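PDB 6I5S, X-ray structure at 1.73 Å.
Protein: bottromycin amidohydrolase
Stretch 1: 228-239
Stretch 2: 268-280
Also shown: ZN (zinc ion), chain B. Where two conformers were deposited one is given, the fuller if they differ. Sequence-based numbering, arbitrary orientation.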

# COMPACT_ATOMS: atom_id res chain seq x y z
N GLU A 228 3.34 -1.04 11.96
CA GLU A 228 2.58 -0.08 11.17
C GLU A 228 2.30 1.20 11.96
O GLU A 228 2.08 1.18 13.18
N HIS A 229 2.21 2.28 11.22
CA HIS A 229 1.70 3.58 11.66
C HIS A 229 2.61 4.29 12.65
O HIS A 229 2.20 5.32 13.21
N LEU A 230 3.84 3.81 12.86
CA LEU A 230 4.73 4.28 13.93
C LEU A 230 4.18 4.00 15.33
O LEU A 230 4.75 4.48 16.32
N TYR A 231 3.12 3.19 15.48
CA TYR A 231 2.66 2.91 16.82
C TYR A 231 3.77 2.17 17.55
O TYR A 231 4.55 1.43 16.94
N GLY A 232 3.87 2.44 18.84
CA GLY A 232 5.04 1.98 19.58
C GLY A 232 6.06 3.08 19.78
O GLY A 232 6.50 3.35 20.89
N PHE A 233 6.45 3.73 18.68
CA PHE A 233 7.22 4.97 18.80
C PHE A 233 6.34 6.11 19.30
O PHE A 233 6.79 6.99 20.05
N VAL A 234 5.09 6.13 18.86
CA VAL A 234 4.07 7.03 19.38
C VAL A 234 2.85 6.19 19.72
O VAL A 234 2.70 5.08 19.19
N PRO A 235 1.98 6.68 20.56
CA PRO A 235 0.80 5.92 20.93
C PRO A 235 -0.26 5.95 19.83
O PRO A 235 -0.36 6.89 19.05
N ASN A 236 -1.07 4.90 19.81
CA ASN A 236 -2.26 4.89 18.97
C ASN A 236 -3.30 5.79 19.63
O ASN A 236 -4.14 5.33 20.43
N VAL A 237 -3.19 7.10 19.37
CA VAL A 237 -4.09 8.06 20.00
C VAL A 237 -5.53 7.91 19.52
O VAL A 237 -6.45 8.44 20.15
N PHE A 238 -5.77 7.13 18.46
CA PHE A 238 -7.14 6.98 17.99
C PHE A 238 -7.94 6.06 18.89
O PHE A 238 -9.17 6.05 18.79
N ARG A 239 -7.27 5.43 19.87
CA ARG A 239 -7.96 4.72 20.95
C ARG A 239 -8.49 5.66 22.02
O ARG A 239 -9.23 5.20 22.88
N PHE A 268 11.37 -3.46 9.35
CA PHE A 268 10.49 -2.86 8.37
C PHE A 268 9.46 -2.02 9.10
O PHE A 268 8.78 -2.52 9.99
N VAL A 269 9.34 -0.75 8.69
CA VAL A 269 8.46 0.24 9.30
C VAL A 269 7.58 0.83 8.20
O VAL A 269 8.10 1.36 7.24
N CYS A 270 6.26 0.77 8.37
CA CYS A 270 5.28 1.28 7.41
C CYS A 270 4.51 2.40 8.09
O CYS A 270 3.51 2.14 8.77
N PRO A 271 4.92 3.67 7.94
CA PRO A 271 4.35 4.73 8.80
C PRO A 271 2.98 5.23 8.39
O PRO A 271 2.32 5.90 9.21
N THR A 272 2.54 4.98 7.16
CA THR A 272 1.27 5.45 6.62
C THR A 272 1.02 6.91 6.98
O THR A 272 -0.01 7.27 7.53
N LEU A 273 1.94 7.76 6.53
CA LEU A 273 1.84 9.18 6.87
C LEU A 273 0.61 9.81 6.23
O LEU A 273 -0.05 10.68 6.83
N VAL A 274 0.29 9.38 5.00
CA VAL A 274 -0.90 9.90 4.30
C VAL A 274 -2.17 9.66 5.10
O VAL A 274 -3.09 10.49 5.07
N ALA A 275 -2.25 8.53 5.81
CA ALA A 275 -3.42 8.25 6.64
C ALA A 275 -3.46 9.08 7.92
O ALA A 275 -4.53 9.58 8.32
N TRP A 276 -2.33 9.21 8.61
CA TRP A 276 -2.23 10.19 9.71
C TRP A 276 -2.71 11.58 9.27
O TRP A 276 -3.48 12.23 9.97
N ARG A 277 -2.20 12.04 8.13
CA ARG A 277 -2.57 13.36 7.60
C ARG A 277 -4.07 13.46 7.39
O ARG A 277 -4.71 14.43 7.78
N ALA A 278 -4.67 12.45 6.77
CA ALA A 278 -6.11 12.51 6.55
C ALA A 278 -6.91 12.48 7.84
O ALA A 278 -7.96 13.14 7.92
N ARG A 279 -6.44 11.79 8.89
CA ARG A 279 -7.18 11.75 10.16
C ARG A 279 -7.20 13.09 10.89
O ARG A 279 -8.04 13.28 11.79
N THR A 280 -6.28 14.00 10.57
CA THR A 280 -6.21 15.28 11.29
C THR A 280 -7.38 16.18 10.96
O THR A 280 -7.72 17.06 11.76

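The two stretches meet where a short parallel bridge pairs Glu228 with Cys270, and the side chains of both residues lie on the same face of the sheet. Glu228 (chi1 m, chi2 m) folds its carboxylate back along that face, bringing OE1 to 3.1 Å from CB of Cys270, whose chi1 is t. The acid is buried, but OE1 finds a hydrogen-bond partner elsewhere in the structure.

His229 is the hinge of the contact. Its N donates to Cys270 O (2.8 Å), while its own O accepts from Trp276 NE1 (2.8 Å), so the backbone is fastened to both strand and helix. The side chain (chi1 m) leaves CA away from stretch 2, yet the imidazole is held at both nitrogens. ND1 donates to Thr272 OG1 at 2.7 Å, nearly straight and at the edge of the ring, which leaves NE2 unprotonated to bind zinc at 2.2 Å. O of water 1 lies 2.1 Å and O of water 2 2.2 Å from ZN, and two atoms from elsewhere in the structure complete its ligands. Thr272 (chi1 p) points toward stretch 1, and its hydroxyl passes a weak hydrogen bond on to Pro271 O, OG1 to O 2.9 Å. Histidine suits this place because one ring can grip both a metal and an orienting acceptor.

Leu230 (m, t) supplies the greasy counterpart: CD2 lies 3.7 Å from Val269 CG1, and CG 3.7 Å from Pro271 CB. Tyr231 (chi1 m) starts sideways, but its ring reaches the indole, CE1 to Trp276 CZ2 3.5 Å, while its OH comes within 3.4 Å of Arg279 NH1.

Gly232 makes no contact; its backbone angles would jam a CB against the preceding carbonyl O, so glycine fits here. Beyond it, the large indole of Trp276 (chi1 m) gathers several neighbours. Val234 (m) points toward it and sets CG2 3.9 Å from CZ2. Asn236 (chi1 t) instead braces its own stretch, OD1 accepting from Phe238 N at 3.1 Å. Val237 (m) brings CG2 to 4.1 Å from Trp276 CZ3.

Phe238 (chi1 m) points toward stretch 2 and closes the interface. Its CE2 sits over one face of the indole, 3.5 Å from Trp276 CZ3, with the two ring planes inclined at 53°. Arg279 (m, t, t) lays its aliphatic portion across the phenyl face, CD 3.3 Å from Phe238 CZ in a CH-pi contact. The flat apolar ring thus receives methylene carbon, and the long arginine carries its guanidinium onward to His229, NH2 to CE1 4.0 Å.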

# COMPACT_ATOMS: atom_id res chain seq x y z
CB GLU A 228 1.24 -0.68 10.71
CG GLU A 228 1.35 -2.15 10.17
CD GLU A 228 2.22 -2.20 8.95
OE1 GLU A 228 1.89 -1.45 8.00
OE2 GLU A 228 3.23 -2.93 8.95
CB HIS A 229 0.31 3.46 12.31
CG HIS A 229 -0.67 2.61 11.57
ND1 HIS A 229 -1.06 2.85 10.27
CD2 HIS A 229 -1.39 1.52 11.99
CE1 HIS A 229 -1.95 1.93 9.91
NE2 HIS A 229 -2.17 1.13 10.93
CB LEU A 230 5.06 5.78 13.75
CG LEU A 230 5.77 6.15 12.44
CD1 LEU A 230 6.00 7.67 12.39
CD2 LEU A 230 7.09 5.41 12.34
CB TYR A 231 1.38 2.10 16.83
CG TYR A 231 0.18 2.80 16.23
CD1 TYR A 231 0.11 4.17 16.11
CD2 TYR A 231 -0.89 2.06 15.74
CE1 TYR A 231 -1.01 4.76 15.54
CE2 TYR A 231 -1.98 2.64 15.20
CZ TYR A 231 -2.05 3.99 15.11
OH TYR A 231 -3.17 4.57 14.51
CB PHE A 233 7.84 5.34 17.45
CG PHE A 233 8.85 4.32 16.95
CD1 PHE A 233 10.14 4.29 17.48
CD2 PHE A 233 8.48 3.37 16.03
CE1 PHE A 233 11.04 3.33 17.06
CE2 PHE A 233 9.36 2.41 15.60
CZ PHE A 233 10.66 2.41 16.11
CB VAL A 234 3.71 8.13 18.35
CG1 VAL A 234 4.93 8.88 18.00
CG2 VAL A 234 3.10 7.54 17.13
CB PRO A 235 0.30 6.63 22.19
CG PRO A 235 0.80 7.96 22.09
CD PRO A 235 2.06 7.97 21.30
CB ASN A 236 -2.79 3.47 18.77
CG ASN A 236 -4.02 3.45 17.92
OD1 ASN A 236 -4.52 4.51 17.48
ND2 ASN A 236 -4.53 2.26 17.67
CB VAL A 237 -3.59 9.50 19.75
CG1 VAL A 237 -2.23 9.70 20.41
CG2 VAL A 237 -3.51 9.84 18.28
CB PHE A 238 -7.14 6.56 16.51
CG PHE A 238 -6.35 7.49 15.67
CD1 PHE A 238 -6.84 8.78 15.38
CD2 PHE A 238 -5.07 7.18 15.28
CE1 PHE A 238 -6.07 9.69 14.67
CE2 PHE A 238 -4.31 8.10 14.56
CZ PHE A 238 -4.80 9.35 14.27
CB ARG A 239 -7.04 3.71 21.64
CG ARG A 239 -6.61 2.55 20.73
CD ARG A 239 -5.37 1.86 21.24
NE ARG A 239 -5.54 1.40 22.61
CZ ARG A 239 -6.27 0.35 22.96
NH1 ARG A 239 -6.93 -0.35 22.04
NH2 ARG A 239 -6.36 0.01 24.24
CB PHE A 268 9.78 -3.90 7.54
CG PHE A 268 10.71 -4.71 6.65
CD1 PHE A 268 11.08 -4.24 5.42
CD2 PHE A 268 11.24 -5.90 7.09
CE1 PHE A 268 11.93 -4.97 4.61
CE2 PHE A 268 12.06 -6.65 6.28
CZ PHE A 268 12.40 -6.18 5.03
CB VAL A 269 9.27 1.35 10.00
CG1 VAL A 269 8.36 2.46 10.46
CG2 VAL A 269 10.03 0.75 11.16
CB CYS A 270 4.36 0.15 6.92
SG CYS A 270 3.24 0.72 5.67
CB PRO A 271 5.41 5.85 8.72
CG PRO A 271 6.14 5.61 7.42
CD PRO A 271 6.14 4.08 7.23
CB THR A 272 0.07 4.58 7.03
OG1 THR A 272 -0.17 4.68 8.43
CG2 THR A 272 0.31 3.13 6.72
CB LEU A 273 3.10 9.92 6.45
CG LEU A 273 4.34 9.43 7.18
CD1 LEU A 273 5.60 10.01 6.49
CD2 LEU A 273 4.37 9.83 8.69
CB VAL A 274 -1.00 9.30 2.89
CG1 VAL A 274 -1.09 7.77 2.92
CG2 VAL A 274 -2.17 9.93 2.10
CB ALA A 275 -3.45 6.73 6.97
CB TRP A 276 -0.79 10.28 10.18
CG TRP A 276 -0.31 9.29 11.21
CD1 TRP A 276 0.52 8.20 10.98
CD2 TRP A 276 -0.58 9.31 12.60
NE1 TRP A 276 0.80 7.57 12.17
CE2 TRP A 276 0.15 8.23 13.19
CE3 TRP A 276 -1.31 10.17 13.44
CZ2 TRP A 276 0.14 7.97 14.56
CZ3 TRP A 276 -1.31 9.92 14.81
CH2 TRP A 276 -0.60 8.81 15.36
CB ARG A 277 -1.82 13.57 6.28
CG ARG A 277 -2.03 14.93 5.56
CD ARG A 277 -1.22 16.07 6.22
NE ARG A 277 0.20 15.75 6.15
CZ ARG A 277 1.13 16.46 6.82
NH1 ARG A 277 2.40 16.12 6.74
NH2 ARG A 277 0.78 17.46 7.59
CB ALA A 278 -6.52 11.34 5.61
CB ARG A 279 -6.59 10.66 11.08
CG ARG A 279 -6.74 9.22 10.56
CD ARG A 279 -5.90 8.19 11.36
NE ARG A 279 -5.67 6.91 10.65
CZ ARG A 279 -4.63 6.10 10.84
NH1 ARG A 279 -3.67 6.38 11.72
NH2 ARG A 279 -4.52 5.00 10.12
CB THR A 280 -4.95 16.08 10.94
OG1 THR A 280 -4.97 16.44 9.56
CG2 THR A 280 -3.67 15.37 11.33
ZN ZN B . -3.92 0.01 11.61
O HOH W 1 -5.99 0.03 12.16
O HOH W 2 -5.10 0.88 9.92